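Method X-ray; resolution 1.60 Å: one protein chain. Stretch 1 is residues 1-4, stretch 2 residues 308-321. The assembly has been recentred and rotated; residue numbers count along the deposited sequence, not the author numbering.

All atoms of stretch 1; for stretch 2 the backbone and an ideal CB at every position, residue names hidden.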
# COMPACT_ATOMS: atom_id res chain seq x y z
N MET A 1 21.35 -7.90 20.81
CA MET A 1 20.08 -7.19 20.73
C MET A 1 20.00 -6.32 19.49
O MET A 1 21.00 -5.73 19.08
CB MET A 1 19.85 -6.30 21.96
CG MET A 1 19.91 -7.01 23.28
SD MET A 1 18.56 -8.17 23.53
CE MET A 1 17.12 -7.18 23.17
N LYS A 2 18.81 -6.20 18.91
CA LYS A 2 18.51 -5.20 17.89
C LYS A 2 17.38 -4.32 18.38
O LYS A 2 16.51 -4.78 19.13
CB LYS A 2 18.11 -5.85 16.55
CG LYS A 2 19.19 -6.72 15.90
CD LYS A 2 20.40 -5.90 15.50
CE LYS A 2 21.26 -6.63 14.49
NZ LYS A 2 22.44 -5.81 14.12
N PHE A 3 17.38 -3.05 17.96
CA PHE A 3 16.36 -2.09 18.39
C PHE A 3 15.84 -1.32 17.19
O PHE A 3 16.61 -0.64 16.51
CB PHE A 3 16.90 -1.10 19.43
CG PHE A 3 17.50 -1.75 20.64
CD1 PHE A 3 16.70 -2.10 21.73
CD2 PHE A 3 18.85 -2.03 20.68
CE1 PHE A 3 17.27 -2.72 22.84
CE2 PHE A 3 19.42 -2.65 21.79
CZ PHE A 3 18.62 -2.99 22.87
N GLY A 4 14.53 -1.42 16.94
CA GLY A 4 13.87 -0.58 15.98
C GLY A 4 12.75 0.19 16.63
O GLY A 4 12.62 0.18 17.87
N UNK A 308 16.96 -1.82 32.61
CA UNK A 308 15.82 -2.64 32.24
C UNK A 308 16.16 -3.55 31.07
O UNK A 308 15.82 -4.74 31.08
CB UNK A 308 14.62 -1.76 31.89
N UNK A 309 16.83 -3.02 30.04
CA UNK A 309 17.19 -3.84 28.88
C UNK A 309 18.15 -4.96 29.30
O UNK A 309 18.01 -6.11 28.85
CB UNK A 309 17.82 -2.98 27.79
N UNK A 310 19.14 -4.64 30.14
CA UNK A 310 20.06 -5.68 30.60
C UNK A 310 19.33 -6.80 31.34
O UNK A 310 19.69 -7.97 31.22
CB UNK A 310 21.13 -5.07 31.51
N UNK A 311 18.29 -6.45 32.12
CA UNK A 311 17.48 -7.47 32.77
C UNK A 311 16.76 -8.33 31.74
O UNK A 311 16.77 -9.57 31.83
CB UNK A 311 16.47 -6.82 33.72
N UNK A 312 16.14 -7.69 30.75
CA UNK A 312 15.39 -8.39 29.72
C UNK A 312 16.30 -9.33 28.94
O UNK A 312 15.95 -10.49 28.67
CB UNK A 312 14.72 -7.39 28.77
N UNK A 313 17.49 -8.85 28.58
CA UNK A 313 18.46 -9.69 27.87
C UNK A 313 18.86 -10.89 28.72
O UNK A 313 19.02 -12.00 28.21
CB UNK A 313 19.70 -8.88 27.49
N UNK A 314 19.00 -10.69 30.03
CA UNK A 314 19.31 -11.80 30.91
C UNK A 314 18.22 -12.85 30.96
O UNK A 314 18.51 -14.05 31.08
CB UNK A 314 19.58 -11.28 32.32
N UNK A 315 16.95 -12.43 30.86
CA UNK A 315 15.86 -13.39 30.89
C UNK A 315 15.68 -14.10 29.56
O UNK A 315 15.41 -15.31 29.52
CB UNK A 315 14.56 -12.69 31.28
N UNK A 316 15.77 -13.36 28.45
CA UNK A 316 15.30 -13.86 27.17
C UNK A 316 16.41 -14.16 26.18
O UNK A 316 16.15 -14.84 25.18
CB UNK A 316 14.33 -12.85 26.55
N UNK A 317 17.63 -13.69 26.42
CA UNK A 317 18.66 -13.80 25.42
C UNK A 317 18.62 -12.61 24.47
O UNK A 317 17.93 -11.62 24.70
CB UNK A 317 18.51 -15.11 24.65
N UNK A 318 19.37 -12.73 23.38
CA UNK A 318 19.42 -11.66 22.39
C UNK A 318 18.26 -11.77 21.41
O UNK A 318 17.99 -12.85 20.88
CB UNK A 318 20.75 -11.69 21.64
N UNK A 319 17.57 -10.66 21.16
CA UNK A 319 16.44 -10.66 20.22
C UNK A 319 16.24 -9.23 19.72
O UNK A 319 17.06 -8.34 19.98
CB UNK A 319 15.17 -11.20 20.88
N UNK A 320 15.16 -9.02 18.97
CA UNK A 320 14.85 -7.75 18.34
C UNK A 320 13.70 -7.07 19.08
O UNK A 320 12.60 -7.62 19.17
CB UNK A 320 14.50 -7.95 16.86
N UNK A 321 13.96 -5.87 19.61
CA UNK A 321 12.94 -5.08 20.31
C UNK A 321 12.47 -3.97 19.39
O UNK A 321 13.29 -3.30 18.76
CB UNK A 321 13.48 -4.50 21.62

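Position 308 lies in a helix, its CB far from stretch 1, so any helix-compatible residue would serve; it is Ala 308. Position 309 points its CB toward stretch 1, 5.0 Å from CZ of Phe 3. A medium aliphatic suits; Ile 309 sets CD1 3.8 Å from CE1 of Phe 3.

Positions 310 and 311 meet nothing of stretch 1 and leave the choice open; they are Asp 310 and Asp 311. Position 312 points toward stretch 1 from too far to touch it; it is Ile 312.

At position 313 the ideal CB stands 4.2 Å from SD of Met 1. A side chain with a long aliphatic stem could pass the sulfur, with a polar end beyond. In Arg 313, CG packs 3.9 Å from SD of Met 1, while the extended chain carries the guanidinium onward to position 318.

Positions 314, 315 and 316 are out of reach of stretch 1; they hold Gly 314, Trp 315 and Phe 316. Position 317 leaves the helix with phi 87° and psi -169°, where a CB would jam against the preceding carbonyl oxygen. This calls for glycine: Gly 317.

Position 318 places its ideal CB 3.9 Å from N of Met 1, the charged chain terminus. A short acidic residue suits best, although a neutral acceptor could also bond there. In Asp 318, OD1 forms a salt bridge with N of Met 1 at 2.8 Å and another with NE of Arg 313 at 2.9 Å, so one carboxylate ties together the terminus and the helix.

At position 319 CB points away, yet the Met 1 methyl is near enough for a large side chain that folds back; aromatic or long aliphatic groups would suit. Phe 319, with chi1 in p, lays a ring face under CE of Met 1, 3.9 Å from the ring centroid. Its backbone O accepts from N of Lys 2 at 3.0 Å, opening the parallel strand pairing.

Position 320 shares a sheet face with Lys 2, and its ideal CB is 4.2 Å from CB of Lys 2; beta-branched residues fit such a strand. Thr 320 sets OG1 3.7 Å from CB of Lys 2.

Position 321 joins Phe 3 on the other face and invites a branched aliphatic. Ile 321 places CB 4.0 Å from CD1 of Phe 3 and CD1 3.7 Å from CE of Met 1.

Stretch 2 308-321: AIDDIRGWFGDFTI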
# COMPACT_ATOMS: atom_id res chain seq x y z
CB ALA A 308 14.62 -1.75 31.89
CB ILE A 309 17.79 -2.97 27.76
CG1 ILE A 309 16.70 -2.10 27.13
CG2 ILE A 309 18.46 -3.84 26.70
CD1 ILE A 309 17.26 -0.98 26.27
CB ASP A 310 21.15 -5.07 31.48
CG ASP A 310 22.09 -4.15 30.70
OD1 ASP A 310 22.04 -4.16 29.45
OD2 ASP A 310 22.88 -3.43 31.33
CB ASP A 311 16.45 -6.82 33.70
CG ASP A 311 17.09 -6.17 34.91
OD1 ASP A 311 18.28 -6.44 35.20
OD2 ASP A 311 16.38 -5.39 35.60
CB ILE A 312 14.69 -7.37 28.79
CG1 ILE A 312 13.51 -6.72 29.52
CG2 ILE A 312 14.22 -8.03 27.50
CD1 ILE A 312 13.08 -5.39 28.93
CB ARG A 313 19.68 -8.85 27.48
CG ARG A 313 20.65 -9.52 26.52
CD ARG A 313 21.87 -8.64 26.28
NE ARG A 313 22.79 -9.26 25.34
CZ ARG A 313 23.88 -9.94 25.70
NH1 ARG A 313 24.18 -10.10 26.98
NH2 ARG A 313 24.66 -10.47 24.77
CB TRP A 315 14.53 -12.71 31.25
CG TRP A 315 14.51 -12.01 32.55
CD1 TRP A 315 15.26 -12.29 33.66
CD2 TRP A 315 13.69 -10.89 32.90
NE1 TRP A 315 14.95 -11.41 34.67
CE2 TRP A 315 13.99 -10.54 34.23
CE3 TRP A 315 12.73 -10.14 32.21
CZ2 TRP A 315 13.36 -9.48 34.89
CZ3 TRP A 315 12.10 -9.09 32.86
CH2 TRP A 315 12.42 -8.77 34.19
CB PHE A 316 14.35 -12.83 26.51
CG PHE A 316 13.14 -12.50 27.34
CD1 PHE A 316 12.63 -13.41 28.26
CD2 PHE A 316 12.50 -11.27 27.19
CE1 PHE A 316 11.51 -13.10 29.02
CE2 PHE A 316 11.39 -10.96 27.94
CZ PHE A 316 10.89 -11.86 28.85
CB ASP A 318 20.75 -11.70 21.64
CG ASP A 318 21.86 -11.06 22.43
OD1 ASP A 318 21.75 -9.86 22.74
OD2 ASP A 318 22.84 -11.76 22.74
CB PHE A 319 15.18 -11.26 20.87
CG PHE A 319 14.63 -10.45 22.02
CD1 PHE A 319 13.54 -9.62 21.83
CD2 PHE A 319 15.18 -10.54 23.29
CE1 PHE A 319 13.02 -8.87 22.87
CE2 PHE A 319 14.66 -9.79 24.34
CZ PHE A 319 13.58 -8.95 24.13
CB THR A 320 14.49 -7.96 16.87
OG1 THR A 320 15.61 -8.57 16.20
CG2 THR A 320 14.15 -6.64 16.20
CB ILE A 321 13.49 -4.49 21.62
CG1 ILE A 321 13.56 -5.56 22.72
CG2 ILE A 321 12.62 -3.30 22.07
CD1 ILE A 321 14.20 -5.10 24.03
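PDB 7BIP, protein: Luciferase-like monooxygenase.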